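Local coordinates for glycosyl hydrolases family 2, sugar binding domain protein (Bacteroides uniformis str. 3978 T3 ii, PDB 6D1P), which is a beta-glucuronidase of glycoside hydrolase family 2 and so probably hydrolyses O-glycosyl bonds in glucuronide substrates, at residues L654-V659 against W678-R683; N686-A691 against D701-Q706; Q87-Y92 against R167-R172; A114-E119 against G132-W137. One frame throughout, in Å; residues are numbered along the deposited sequence.

Interaction 1: L654-V659 against W678-R683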
loop_
_atom_site.group_PDB
_atom_site.type_symbol
_atom_site.label_atom_id
_atom_site.label_comp_id
_atom_site.label_asym_id
_atom_site.label_seq_id
_atom_site.Cartn_x
_atom_site.Cartn_y
_atom_site.Cartn_z
ATOM N N LEU A 654 5.111 -22.311 -50.526
ATOM C CA LEU A 654 4.026 -21.465 -50.076
ATOM C C LEU A 654 2.820 -21.672 -50.976
ATOM O O LEU A 654 2.960 -21.817 -52.195
ATOM C CB LEU A 654 4.443 -19.992 -50.098
ATOM C CG LEU A 654 3.468 -19.059 -49.388
ATOM C CD1 LEU A 654 3.548 -19.277 -47.882
ATOM C CD2 LEU A 654 3.719 -17.605 -49.762
ATOM N N PHE A 655 1.638 -21.689 -50.370
ATOM C CA PHE A 655 0.391 -21.738 -51.116
ATOM C C PHE A 655 -0.484 -20.593 -50.642
ATOM O O PHE A 655 -0.626 -20.378 -49.432
ATOM C CB PHE A 655 -0.357 -23.062 -50.923
ATOM C CG PHE A 655 0.474 -24.291 -51.163
ATOM C CD1 PHE A 655 0.452 -24.931 -52.397
ATOM C CD2 PHE A 655 1.223 -24.847 -50.139
ATOM C CE1 PHE A 655 1.202 -26.084 -52.611
ATOM C CE2 PHE A 655 1.984 -25.996 -50.348
ATOM C CZ PHE A 655 1.968 -26.614 -51.586
ATOM N N VAL A 656 -1.068 -19.870 -51.590
ATOM C CA VAL A 656 -2.000 -18.791 -51.303
ATOM C C VAL A 656 -3.325 -19.117 -51.989
ATOM O O VAL A 656 -3.376 -19.264 -53.220
ATOM C CB VAL A 656 -1.447 -17.438 -51.761
ATOM C CG1 VAL A 656 -2.429 -16.319 -51.417
ATOM C CG2 VAL A 656 -0.104 -17.207 -51.105
ATOM N N ASN A 657 -4.390 -19.252 -51.187
ATOM C CA ASN A 657 -5.735 -19.548 -51.693
ATOM C C ASN A 657 -5.734 -20.775 -52.609
ATOM O O ASN A 657 -6.371 -20.794 -53.664
ATOM C CB ASN A 657 -6.327 -18.322 -52.399
ATOM C CG ASN A 657 -6.688 -17.205 -51.428
ATOM O OD1 ASN A 657 -6.974 -17.460 -50.256
ATOM N ND2 ASN A 657 -6.690 -15.965 -51.915
ATOM N N GLY A 658 -4.995 -21.813 -52.201
ATOM C CA GLY A 658 -4.848 -23.028 -52.976
ATOM C C GLY A 658 -3.794 -22.995 -54.070
ATOM O O GLY A 658 -3.358 -24.063 -54.514
ATOM N N VAL A 659 -3.367 -21.811 -54.510
ATOM C CA VAL A 659 -2.442 -21.658 -55.630
ATOM C C VAL A 659 -1.001 -21.666 -55.124
ATOM O O VAL A 659 -0.580 -20.749 -54.404
ATOM C CB VAL A 659 -2.728 -20.358 -56.391
ATOM C CG1 VAL A 659 -1.761 -20.211 -57.565
ATOM C CG2 VAL A 659 -4.179 -20.318 -56.826
ATOM N N TRP A 678 7.898 -14.650 -50.308
ATOM C CA TRP A 678 7.118 -14.515 -51.531
ATOM C C TRP A 678 6.376 -13.186 -51.521
ATOM O O TRP A 678 5.963 -12.694 -50.467
ATOM C CB TRP A 678 6.072 -15.630 -51.679
ATOM C CG TRP A 678 6.642 -16.986 -51.829
ATOM C CD1 TRP A 678 6.719 -17.714 -52.981
ATOM C CD2 TRP A 678 7.223 -17.797 -50.800
ATOM N NE1 TRP A 678 7.306 -18.934 -52.732
ATOM C CE2 TRP A 678 7.631 -19.007 -51.403
ATOM C CE3 TRP A 678 7.442 -17.618 -49.432
ATOM C CZ2 TRP A 678 8.232 -20.031 -50.686
ATOM C CZ3 TRP A 678 8.062 -18.638 -48.721
ATOM C CH2 TRP A 678 8.441 -19.828 -49.348
ATOM N N ASN A 679 6.209 -12.603 -52.697
ATOM C CA ASN A 679 5.240 -11.537 -52.889
ATOM C C ASN A 679 4.018 -12.136 -53.565
ATOM O O ASN A 679 4.140 -13.020 -54.415
ATOM C CB ASN A 679 5.815 -10.391 -53.714
ATOM C CG ASN A 679 6.835 -9.582 -52.936
ATOM O OD1 ASN A 679 7.391 -10.061 -51.944
ATOM N ND2 ASN A 679 7.083 -8.358 -53.374
ATOM N N VAL A 680 2.840 -11.697 -53.150
ATOM C CA VAL A 680 1.628 -12.438 -53.478
ATOM C C VAL A 680 0.465 -11.464 -53.626
ATOM O O VAL A 680 0.423 -10.443 -52.926
ATOM C CB VAL A 680 1.328 -13.501 -52.404
ATOM C CG1 VAL A 680 0.033 -14.195 -52.692
ATOM C CG2 VAL A 680 2.456 -14.540 -52.285
ATOM N N PRO A 681 -0.481 -11.710 -54.530
ATOM C CA PRO A 681 -1.737 -10.963 -54.478
ATOM C C PRO A 681 -2.597 -11.483 -53.339
ATOM O O PRO A 681 -2.626 -12.684 -53.048
ATOM C CB PRO A 681 -2.381 -11.258 -55.838
ATOM C CG PRO A 681 -1.891 -12.634 -56.163
ATOM C CD PRO A 681 -0.444 -12.627 -55.688
ATOM N N LEU A 682 -3.288 -10.565 -52.680
ATOM C CA LEU A 682 -4.316 -10.921 -51.719
ATOM C C LEU A 682 -5.610 -10.278 -52.175
ATOM O O LEU A 682 -5.618 -9.135 -52.654
ATOM C CB LEU A 682 -3.956 -10.465 -50.295
ATOM C CG LEU A 682 -2.604 -10.924 -49.734
ATOM C CD1 LEU A 682 -2.274 -10.184 -48.446
ATOM C CD2 LEU A 682 -2.596 -12.422 -49.509
ATOM N N ARG A 683 -6.696 -11.018 -52.071
ATOM C CA ARG A 683 -7.961 -10.391 -52.399
ATOM C C ARG A 683 -8.531 -9.712 -51.166
ATOM O O ARG A 683 -8.176 -10.040 -50.029
ATOM C CB ARG A 683 -8.953 -11.404 -52.962
ATOM C CG ARG A 683 -8.912 -12.764 -52.300
ATOM C CD ARG A 683 -9.706 -13.755 -53.124
ATOM N NE ARG A 683 -9.468 -15.134 -52.713
ATOM C CZ ARG A 683 -9.809 -16.196 -53.443
ATOM N NH1 ARG A 683 -10.402 -16.029 -54.623
ATOM N NH2 ARG A 683 -9.557 -17.425 -53.002
#

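Interaction 2: N686-A691 against D701-Q706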
loop_
_atom_site.group_PDB
_atom_site.type_symbol
_atom_site.label_atom_id
_atom_site.label_comp_id
_atom_site.label_asym_id
_atom_site.label_seq_id
_atom_site.Cartn_x
_atom_site.Cartn_y
_atom_site.Cartn_z
ATOM N N ASN A 686 -11.133 -12.438 -46.741
ATOM C CA ASN A 686 -10.284 -13.455 -46.136
ATOM C C ASN A 686 -9.327 -14.036 -47.164
ATOM O O ASN A 686 -9.615 -14.076 -48.364
ATOM C CB ASN A 686 -11.125 -14.577 -45.531
ATOM C CG ASN A 686 -10.382 -15.351 -44.444
ATOM O OD1 ASN A 686 -9.545 -14.797 -43.706
ATOM N ND2 ASN A 686 -10.687 -16.644 -44.336
ATOM N N ASN A 687 -8.179 -14.493 -46.679
ATOM C CA ASN A 687 -7.189 -15.164 -47.509
ATOM C C ASN A 687 -6.599 -16.321 -46.720
ATOM O O ASN A 687 -6.288 -16.172 -45.533
ATOM C CB ASN A 687 -6.073 -14.213 -47.938
ATOM C CG ASN A 687 -6.541 -13.173 -48.913
ATOM O OD1 ASN A 687 -6.333 -13.310 -50.118
ATOM N ND2 ASN A 687 -7.183 -12.124 -48.411
ATOM N N LYS A 688 -6.459 -17.472 -47.371
ATOM C CA LYS A 688 -5.793 -18.614 -46.761
ATOM C C LYS A 688 -4.372 -18.702 -47.303
ATOM O O LYS A 688 -4.158 -18.609 -48.515
ATOM C CB LYS A 688 -6.554 -19.909 -47.021
ATOM C CG LYS A 688 -6.087 -21.066 -46.160
ATOM C CD LYS A 688 -7.096 -22.210 -46.217
ATOM C CE LYS A 688 -6.440 -23.501 -46.691
ATOM N NZ LYS A 688 -7.460 -24.497 -47.202
ATOM N N ILE A 689 -3.409 -18.827 -46.398
ATOM C CA ILE A 689 -1.994 -18.897 -46.736
ATOM C C ILE A 689 -1.441 -20.119 -46.036
ATOM O O ILE A 689 -1.547 -20.236 -44.811
ATOM C CB ILE A 689 -1.227 -17.634 -46.316
ATOM C CG1 ILE A 689 -1.563 -16.475 -47.251
ATOM C CG2 ILE A 689 0.278 -17.891 -46.308
ATOM C CD1 ILE A 689 -1.739 -15.149 -46.551
ATOM N N THR A 690 -0.894 -21.047 -46.804
ATOM C CA THR A 690 -0.319 -22.244 -46.222
ATOM C C THR A 690 1.104 -22.408 -46.715
ATOM O O THR A 690 1.500 -21.853 -47.741
ATOM C CB THR A 690 -1.128 -23.491 -46.574
ATOM O OG1 THR A 690 -1.049 -23.706 -47.988
ATOM C CG2 THR A 690 -2.578 -23.318 -46.157
ATOM N N ALA A 691 1.851 -23.219 -45.979
ATOM C CA ALA A 691 3.237 -23.505 -46.288
ATOM C C ALA A 691 3.529 -24.959 -45.979
ATOM O O ALA A 691 3.014 -25.520 -45.005
ATOM C CB ALA A 691 4.206 -22.613 -45.489
ATOM N N ASP A 701 3.924 -28.575 -42.035
ATOM C CA ASP A 701 2.820 -27.767 -42.527
ATOM C C ASP A 701 2.553 -26.634 -41.556
ATOM O O ASP A 701 2.732 -26.786 -40.349
ATOM C CB ASP A 701 1.526 -28.589 -42.703
ATOM C CG ASP A 701 1.702 -29.784 -43.634
ATOM O OD1 ASP A 701 2.277 -29.615 -44.733
ATOM O OD2 ASP A 701 1.261 -30.897 -43.259
ATOM N N ASP A 702 2.114 -25.501 -42.097
ATOM C CA ASP A 702 1.612 -24.405 -41.289
ATOM C C ASP A 702 0.588 -23.662 -42.131
ATOM O O ASP A 702 0.580 -23.772 -43.361
ATOM C CB ASP A 702 2.748 -23.475 -40.821
ATOM C CG ASP A 702 2.279 -22.389 -39.845
ATOM O OD1 ASP A 702 1.331 -22.628 -39.064
ATOM O OD2 ASP A 702 2.873 -21.283 -39.864
ATOM N N GLU A 703 -0.281 -22.906 -41.455
ATOM C CA GLU A 703 -1.361 -22.188 -42.120
ATOM C C GLU A 703 -1.775 -20.988 -41.275
ATOM O O GLU A 703 -1.911 -21.089 -40.056
ATOM C CB GLU A 703 -2.592 -23.093 -42.364
ATOM C CG GLU A 703 -3.880 -22.310 -42.709
ATOM C CD GLU A 703 -5.187 -23.101 -42.487
ATOM O OE1 GLU A 703 -5.217 -24.322 -42.782
ATOM O OE2 GLU A 703 -6.185 -22.491 -42.018
ATOM N N ILE A 704 -1.987 -19.855 -41.936
ATOM C CA ILE A 704 -2.628 -18.709 -41.319
ATOM C C ILE A 704 -3.691 -18.198 -42.278
ATOM O O ILE A 704 -3.655 -18.459 -43.481
ATOM C CB ILE A 704 -1.637 -17.573 -40.977
ATOM C CG1 ILE A 704 -1.146 -16.882 -42.255
ATOM C CG2 ILE A 704 -0.462 -18.103 -40.155
ATOM C CD1 ILE A 704 -0.257 -15.683 -41.992
ATOM N N GLN A 705 -4.650 -17.461 -41.726
ATOM C CA GLN A 705 -5.609 -16.712 -42.517
ATOM C C GLN A 705 -5.496 -15.250 -42.134
ATOM O O GLN A 705 -5.232 -14.935 -40.973
ATOM C CB GLN A 705 -7.036 -17.221 -42.287
ATOM C CG GLN A 705 -7.204 -18.712 -42.561
ATOM C CD GLN A 705 -8.656 -19.148 -42.478
ATOM O OE1 GLN A 705 -9.571 -18.339 -42.654
ATOM N NE2 GLN A 705 -8.875 -20.435 -42.204
ATOM N N GLN A 706 -5.675 -14.359 -43.106
ATOM C CA GLN A 706 -5.614 -12.928 -42.842
ATOM C C GLN A 706 -6.604 -12.208 -43.741
ATOM O O GLN A 706 -6.735 -12.540 -44.918
ATOM C CB GLN A 706 -4.209 -12.338 -43.081
ATOM C CG GLN A 706 -3.073 -12.982 -42.311
ATOM C CD GLN A 706 -1.704 -12.444 -42.726
ATOM O OE1 GLN A 706 -1.409 -12.319 -43.922
ATOM N NE2 GLN A 706 -0.869 -12.098 -41.732
#

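Interaction 3: Q87-Y92 against R167-R172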
loop_
_atom_site.group_PDB
_atom_site.type_symbol
_atom_site.label_atom_id
_atom_site.label_comp_id
_atom_site.label_asym_id
_atom_site.label_seq_id
_atom_site.Cartn_x
_atom_site.Cartn_y
_atom_site.Cartn_z
ATOM N N GLN A 87 7.309 -1.129 -1.882
ATOM C CA GLN A 87 8.695 -1.260 -1.419
ATOM C C GLN A 87 8.714 -0.984 0.078
ATOM O O GLN A 87 8.720 0.176 0.510
ATOM C CB GLN A 87 9.643 -0.320 -2.171
ATOM C CG GLN A 87 9.799 -0.656 -3.617
ATOM C CD GLN A 87 10.748 0.286 -4.340
ATOM O OE1 GLN A 87 10.441 1.467 -4.562
ATOM N NE2 GLN A 87 11.899 -0.222 -4.691
ATOM N N GLY A 88 8.737 -2.053 0.866
ATOM C CA GLY A 88 8.570 -1.936 2.290
ATOM C C GLY A 88 8.532 -3.277 2.993
ATOM O O GLY A 88 8.870 -4.318 2.430
ATOM N N PRO A 89 8.133 -3.266 4.259
ATOM C CA PRO A 89 8.141 -4.496 5.055
ATOM C C PRO A 89 6.831 -5.278 4.962
ATOM O O PRO A 89 5.775 -4.761 4.592
ATOM C CB PRO A 89 8.367 -3.959 6.477
ATOM C CG PRO A 89 7.593 -2.631 6.459
ATOM C CD PRO A 89 7.868 -2.062 5.076
ATOM N N GLY A 90 6.932 -6.560 5.303
ATOM C CA GLY A 90 5.786 -7.446 5.392
ATOM C C GLY A 90 6.188 -8.646 6.214
ATOM O O GLY A 90 7.379 -8.903 6.413
ATOM N N TRP A 91 5.187 -9.383 6.699
ATOM C CA TRP A 91 5.421 -10.454 7.662
ATOM C C TRP A 91 4.761 -11.756 7.234
ATOM O O TRP A 91 3.639 -11.754 6.727
ATOM C CB TRP A 91 4.875 -10.079 9.047
ATOM C CG TRP A 91 5.731 -9.164 9.902
ATOM C CD1 TRP A 91 5.681 -7.795 9.956
ATOM C CD2 TRP A 91 6.717 -9.564 10.860
ATOM N NE1 TRP A 91 6.581 -7.322 10.882
ATOM C CE2 TRP A 91 7.233 -8.389 11.446
ATOM C CE3 TRP A 91 7.219 -10.802 11.276
ATOM C CZ2 TRP A 91 8.228 -8.418 12.415
ATOM C CZ3 TRP A 91 8.207 -10.827 12.243
ATOM C CH2 TRP A 91 8.696 -9.644 12.803
ATOM N N TYR A 92 5.430 -12.871 7.503
ATOM C CA TYR A 92 4.844 -14.198 7.354
ATOM C C TYR A 92 4.834 -14.918 8.699
ATOM O O TYR A 92 5.709 -14.688 9.538
ATOM C CB TYR A 92 5.621 -15.053 6.359
ATOM C CG TYR A 92 5.729 -14.504 4.967
ATOM C CD1 TYR A 92 6.719 -13.586 4.626
ATOM C CD2 TYR A 92 4.888 -14.960 3.967
ATOM C CE1 TYR A 92 6.844 -13.117 3.323
ATOM C CE2 TYR A 92 5.002 -14.503 2.678
ATOM C CZ TYR A 92 5.978 -13.575 2.358
ATOM O OH TYR A 92 6.070 -13.122 1.059
ATOM N N ARG A 167 10.047 -11.784 8.801
ATOM C CA ARG A 167 9.856 -10.424 8.315
ATOM C C ARG A 167 10.722 -10.237 7.075
ATOM O O ARG A 167 11.937 -10.444 7.134
ATOM C CB ARG A 167 10.226 -9.410 9.397
ATOM C CG ARG A 167 10.030 -7.934 9.030
ATOM C CD ARG A 167 10.568 -7.019 10.153
ATOM N NE ARG A 167 10.271 -5.594 9.973
ATOM C CZ ARG A 167 11.000 -4.761 9.235
ATOM N NH1 ARG A 167 12.068 -5.205 8.570
ATOM N NH2 ARG A 167 10.666 -3.487 9.142
ATOM N N CYS A 168 10.099 -9.878 5.951
ATOM C CA CYS A 168 10.819 -9.534 4.728
ATOM C C CYS A 168 10.618 -8.064 4.411
ATOM O O CYS A 168 9.552 -7.503 4.660
ATOM C CB CYS A 168 10.356 -10.363 3.526
ATOM S SG CYS A 168 10.885 -12.065 3.604
ATOM N N ASP A 169 11.649 -7.440 3.863
ATOM C CA ASP A 169 11.575 -6.022 3.559
ATOM C C ASP A 169 12.285 -5.747 2.240
ATOM O O ASP A 169 13.415 -6.209 2.029
ATOM C CB ASP A 169 12.188 -5.191 4.698
ATOM C CG ASP A 169 12.277 -3.725 4.357
ATOM O OD1 ASP A 169 11.353 -2.978 4.717
ATOM O OD2 ASP A 169 13.268 -3.316 3.703
ATOM N N ASN A 170 11.610 -5.013 1.351
ATOM C CA ASN A 170 12.202 -4.499 0.122
ATOM C C ASN A 170 12.027 -2.982 0.048
ATOM O O ASN A 170 11.720 -2.417 -1.005
ATOM C CB ASN A 170 11.626 -5.199 -1.123
ATOM C CG ASN A 170 10.171 -4.784 -1.417
ATOM O OD1 ASN A 170 9.427 -4.351 -0.516
ATOM N ND2 ASN A 170 9.772 -4.900 -2.677
ATOM N N SER A 171 12.220 -2.302 1.178
ATOM C CA SER A 171 12.317 -0.847 1.156
ATOM C C SER A 171 13.499 -0.409 0.296
ATOM O O SER A 171 14.506 -1.110 0.174
ATOM C CB SER A 171 12.475 -0.283 2.573
ATOM O OG SER A 171 11.405 -0.682 3.407
ATOM N N ARG A 172 13.364 0.771 -0.299
ATOM C CA ARG A 172 14.468 1.370 -1.036
ATOM C C ARG A 172 15.647 1.639 -0.115
ATOM O O ARG A 172 15.483 2.224 0.955
ATOM C CB ARG A 172 14.007 2.667 -1.682
ATOM C CG ARG A 172 12.915 2.470 -2.658
ATOM C CD ARG A 172 12.445 3.770 -3.215
ATOM N NE ARG A 172 13.374 4.335 -4.192
ATOM C CZ ARG A 172 13.367 4.039 -5.492
ATOM N NH1 ARG A 172 12.498 3.160 -5.980
ATOM N NH2 ARG A 172 14.229 4.628 -6.306
HETATM O O HOH W 1 10.739 1.969 0.240
HETATM O O HOH W 2 12.511 -2.997 -3.633
#

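Interaction 4: A114-E119 against G132-W137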
loop_
_atom_site.group_PDB
_atom_site.type_symbol
_atom_site.label_atom_id
_atom_site.label_comp_id
_atom_site.label_asym_id
_atom_site.label_seq_id
_atom_site.Cartn_x
_atom_site.Cartn_y
_atom_site.Cartn_z
ATOM N N ALA A 114 15.076 -14.862 -0.697
ATOM C CA ALA A 114 14.039 -13.990 -0.167
ATOM C C ALA A 114 14.525 -12.554 -0.264
ATOM O O ALA A 114 15.700 -12.279 0.005
ATOM C CB ALA A 114 13.706 -14.343 1.288
ATOM N N GLY A 115 13.627 -11.640 -0.628
ATOM C CA GLY A 115 13.989 -10.251 -0.845
ATOM C C GLY A 115 13.331 -9.287 0.127
ATOM O O GLY A 115 12.220 -9.527 0.613
ATOM N N GLN A 116 14.038 -8.202 0.440
ATOM C CA GLN A 116 15.464 -8.063 0.153
ATOM C C GLN A 116 16.231 -8.312 1.454
ATOM O O GLN A 116 17.229 -9.030 1.467
ATOM C CB GLN A 116 15.778 -6.683 -0.431
ATOM C CG GLN A 116 15.139 -6.431 -1.796
ATOM C CD GLN A 116 15.878 -7.134 -2.888
ATOM O OE1 GLN A 116 17.098 -7.217 -2.839
ATOM N NE2 GLN A 116 15.153 -7.658 -3.884
ATOM N N LYS A 117 15.738 -7.733 2.547
ATOM C CA LYS A 117 16.230 -8.025 3.886
ATOM C C LYS A 117 15.237 -8.945 4.582
ATOM O O LYS A 117 14.022 -8.804 4.406
ATOM C CB LYS A 117 16.422 -6.742 4.704
ATOM C CG LYS A 117 17.173 -5.608 3.990
ATOM C CD LYS A 117 17.574 -4.521 5.003
ATOM C CE LYS A 117 18.510 -3.474 4.413
ATOM N NZ LYS A 117 17.825 -2.729 3.362
ATOM N N THR A 118 15.747 -9.883 5.383
ATOM C CA THR A 118 14.892 -10.903 5.981
ATOM C C THR A 118 15.302 -11.142 7.428
ATOM O O THR A 118 16.491 -11.131 7.753
ATOM C CB THR A 118 14.948 -12.222 5.183
ATOM O OG1 THR A 118 14.592 -11.988 3.811
ATOM C CG2 THR A 118 14.008 -13.250 5.764
ATOM N N GLU A 119 14.308 -11.333 8.301
ATOM C CA GLU A 119 14.530 -11.645 9.710
ATOM C C GLU A 119 13.661 -12.831 10.113
ATOM O O GLU A 119 12.477 -12.888 9.769
ATOM C CB GLU A 119 14.221 -10.448 10.610
ATOM C CG GLU A 119 15.043 -9.207 10.343
ATOM C CD GLU A 119 14.620 -8.013 11.211
ATOM O OE1 GLU A 119 13.689 -8.158 12.034
ATOM O OE2 GLU A 119 15.224 -6.923 11.076
ATOM N N GLY A 132 20.240 -9.245 1.071
ATOM C CA GLY A 132 20.537 -9.836 -0.211
ATOM C C GLY A 132 19.389 -10.712 -0.656
ATOM O O GLY A 132 19.067 -11.704 0.005
ATOM N N GLY A 133 18.765 -10.364 -1.773
ATOM C CA GLY A 133 17.574 -11.054 -2.202
ATOM C C GLY A 133 17.788 -12.223 -3.126
ATOM O O GLY A 133 16.810 -12.743 -3.668
ATOM N N TYR A 134 19.021 -12.663 -3.346
ATOM C CA TYR A 134 19.225 -13.611 -4.436
ATOM C C TYR A 134 20.161 -14.762 -4.123
ATOM O O TYR A 134 20.279 -15.661 -4.958
ATOM C CB TYR A 134 19.736 -12.866 -5.678
ATOM C CG TYR A 134 18.864 -11.691 -5.981
ATOM C CD1 TYR A 134 17.681 -11.862 -6.697
ATOM C CD2 TYR A 134 19.170 -10.424 -5.487
ATOM C CE1 TYR A 134 16.826 -10.793 -6.936
ATOM C CE2 TYR A 134 18.325 -9.347 -5.727
ATOM C CZ TYR A 134 17.152 -9.540 -6.448
ATOM O OH TYR A 134 16.301 -8.484 -6.701
ATOM N N ASP A 135 20.829 -14.777 -2.978
ATOM C CA ASP A 135 21.678 -15.888 -2.583
ATOM C C ASP A 135 20.970 -16.736 -1.527
ATOM O O ASP A 135 19.983 -16.313 -0.915
ATOM C CB ASP A 135 23.023 -15.377 -2.051
ATOM C CG ASP A 135 22.865 -14.327 -0.946
ATOM O OD1 ASP A 135 21.789 -13.688 -0.861
ATOM O OD2 ASP A 135 23.823 -14.140 -0.163
ATOM N N GLU A 136 21.485 -17.943 -1.319
ATOM C CA GLU A 136 20.899 -18.870 -0.364
ATOM C C GLU A 136 21.549 -18.700 0.994
ATOM O O GLU A 136 22.730 -18.356 1.101
ATOM C CB GLU A 136 21.075 -20.317 -0.810
ATOM C CG GLU A 136 20.636 -20.575 -2.217
ATOM C CD GLU A 136 20.713 -22.037 -2.573
ATOM O OE1 GLU A 136 21.622 -22.723 -2.064
ATOM O OE2 GLU A 136 19.856 -22.498 -3.345
ATOM N N TRP A 137 20.770 -18.980 2.032
ATOM C CA TRP A 137 21.222 -18.810 3.406
ATOM C C TRP A 137 20.298 -19.645 4.277
ATOM O O TRP A 137 19.255 -20.117 3.822
ATOM C CB TRP A 137 21.225 -17.326 3.801
ATOM C CG TRP A 137 19.874 -16.664 3.574
ATOM C CD1 TRP A 137 19.337 -16.267 2.382
ATOM C CD2 TRP A 137 18.913 -16.321 4.579
ATOM N NE1 TRP A 137 18.098 -15.711 2.580
ATOM C CE2 TRP A 137 17.810 -15.735 3.921
ATOM C CE3 TRP A 137 18.872 -16.465 5.966
ATOM C CZ2 TRP A 137 16.676 -15.301 4.604
ATOM C CZ3 TRP A 137 17.736 -16.025 6.649
ATOM C CH2 TRP A 137 16.653 -15.460 5.960
HETATM O O HOH W 3 17.962 -14.398 -0.185
HETATM O O HOH W 4 19.603 -7.593 -2.916
#

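Interaction 1: L654-V659 against W678-R683
Side chains carry this face-to-face packing of two sheets in an Ig-like beta-sandwich, whose strands 654-656 and 678-680 run 9.5 Å apart at 8° to each other. That spacing is too wide for strand pairing, and it is filled by apolar groups. Leu654 covers one face of the Trp678 indole: CB sits 3.6 Å from the centroid of the six-membered ring, a CH-pi contact. With CG anti to the backbone N, the leucine slides past the tryptophan in the opposite direction, so that CD2 reaches Trp678 CG at 3.6 Å. Beside this pair Val656 and Val680 meet tip to tip. The far end is polar. Asn657 ND2 and Arg683 NE lie 3.0 Å apart, yet both are donors and this is no bond; the amide is held from elsewhere, OD1 accepting from Lys688 N and ND2 donating to Asn687 OD1. Further out, a type I' turn from Val656 to Val659 places Asn657, closed by Val659 N to Val656 O (2.9 Å), while Lys664 makes a cation-pi contact with the Trp678 ring. In the valine pair the closest atoms are Val656 CG2 and Val680 CG1, 3.4 Å apart.

Interaction 2: N686-A691 against D701-Q706
A short, straight amide-to-amide bond, Asn686 ND2 to Gln705 OE1 at 2.6 Å and 171°, ties one end of the beta hairpin formed by strands 685-695 and 698-709. The oxygen lies in the amide plane of Asn686, whereas the donor stands above the carbonyl plane of Gln705, off its lone pairs; the two amide planes are 46° apart. Inward, the backbone ladder follows the antiparallel pattern. Ile689 and Ile704 exchange two bonds, Ile689 N to Ile704 O at 3.0 Å and Ile704 N to Ile689 O at 2.9 Å, both nearly along the C=O axes. Ala691 and Asp702 form the next hydrogen-bonded pair, and Thr690 and Glu703 between them a non-hydrogen-bonded one. At the Asn686 end the ladder is looser: Gln706 N donates well to Asn687 O, but the return bond is weak.

The face carrying Ile689, Ala691 and Ile704 turns inward, Ile689 meeting Leu654 and Ile704 meeting Ile625. On the same face the polar ends have outside partners, Asp702 OD2 bonding to His628 and Gln706 OE1 to Arg633. The other face is more open: the charged atoms Lys688 NZ and Glu703 OE1 stay 5.0 Å apart, too far for a salt bridge. There Thr690 and Glu703 lie side by side, Thr690 CG2 being 3.8 Å from Glu703 CB.

Interaction 3: Q87-Y92 against R167-R172
Arg167 lies obliquely across the Trp91 indole. Its CB stands 3.5 Å from the centroid of the six-membered ring, only 1° off the normal. CG is anti to the backbone N and the chain stays extended to NE, which carries CD to within 3.5 Å of Trp91 CZ2; the turn about CD-NE (chi4 -84°) then sets the guanidinium steeply to the ring. Pro89 runs alongside, its CB over one face of that guanidinium. The charge is met by Asp41, which bonds both Arg167 NE and Trp91 NE1. An alanine at Trp91 would remove the ring beneath Arg167 and the indole bond to Asp41, and would probably leave the arginine less firmly placed. These residues belong to adjacent antiparallel strands in the jelly-roll sheet of the sugar-binding domain, where Gly90 and Cys168 form the hydrogen-bonded pair. Beyond the strand ends Asn170 OD1 accepts a hydrogen bond from Gly88 N at 2.8 Å, while Asp169 OD2 accepts from Ser171 N in an Asx turn. Arg172 NH1 donates in its guanidinium plane to a lone pair of Gln87 OE1 at 3.0 Å, although the amide and guanidinium planes are 78° apart; Gln87 NE2 donates to Asp180 OD1, and Glu47 of the second subunit pairs with Arg172 NE. A water joins Gln87 O (2.7 Å) to Arg172 N (2.9 Å).

Interaction 4: A114-E119 against G132-W137
Trp137 turns an edge of its indole to Thr118: CG2 lies near the ring plane, 3.5 Å from Trp137 CH2. Asp135 O is at another edge, also in plane, and the rings of His130 and Phe111 stack on the indole. Tyr134, whose ring stacks on Tyr366, offers its hydroxyl to Gln116. The bond from Gln116 NE2 to Tyr134 OH is 3.2 Å long, and amide and ring are turned 50° apart. A bend at chi2 (-77°) brings the amide round, and its other branch binds a water, 2.5 Å from Gln116 OE1 and 3.1 Å from Gly133 N. NE2 also donates to Tyr187 O; with the water on OE1, both ends of the amide are held. An alanine at Gln116 would remove both NE2 bonds and the water bridge, and would probably loosen the 132-137 loop at Tyr134.

The backbone is just as close. Gly132 N donates to Gln116 O at 3.0 Å, and Gly133 CA makes a CA-H...O contact with Ala114 O at 3.1 Å. A CB on Gly133 would fall 2.9 Å from Gln116 OE1, a clash. A cis peptide precedes Gln116, which with Lys117 forms a classic beta bulge opposite Asp169. The bulge thus opens strand 117-122 of the sugar-binding sheet, beside the loop between strands 125-131 and 137-140, and that loop rests on the TIM-barrel domain's helix 397-414, Tyr134 touching Met406.

The four contacts form two pairs on opposite sides of the chain's centre. Interactions 3 and 4, with centres 11 Å apart, share the sugar-binding domain's six-stranded antiparallel sheet: strands 162-169 and 117-122 are neighbours, joined by a probable backbone bond from Gln116 N to Asp169 O. Both segments of interaction 4 fall in sequence between those of interaction 3. Interactions 1 and 2 follow in series much later in the chain, with centres 9 Å apart; strand 651-656 pairs with 685-695, so the sandwich packing and the hairpin share one sheet. Between the pairs, centres lie 50 to 58 Å apart with no touch, so the pairs belong to separate beta regions, with the TIM-barrel range between them in sequence.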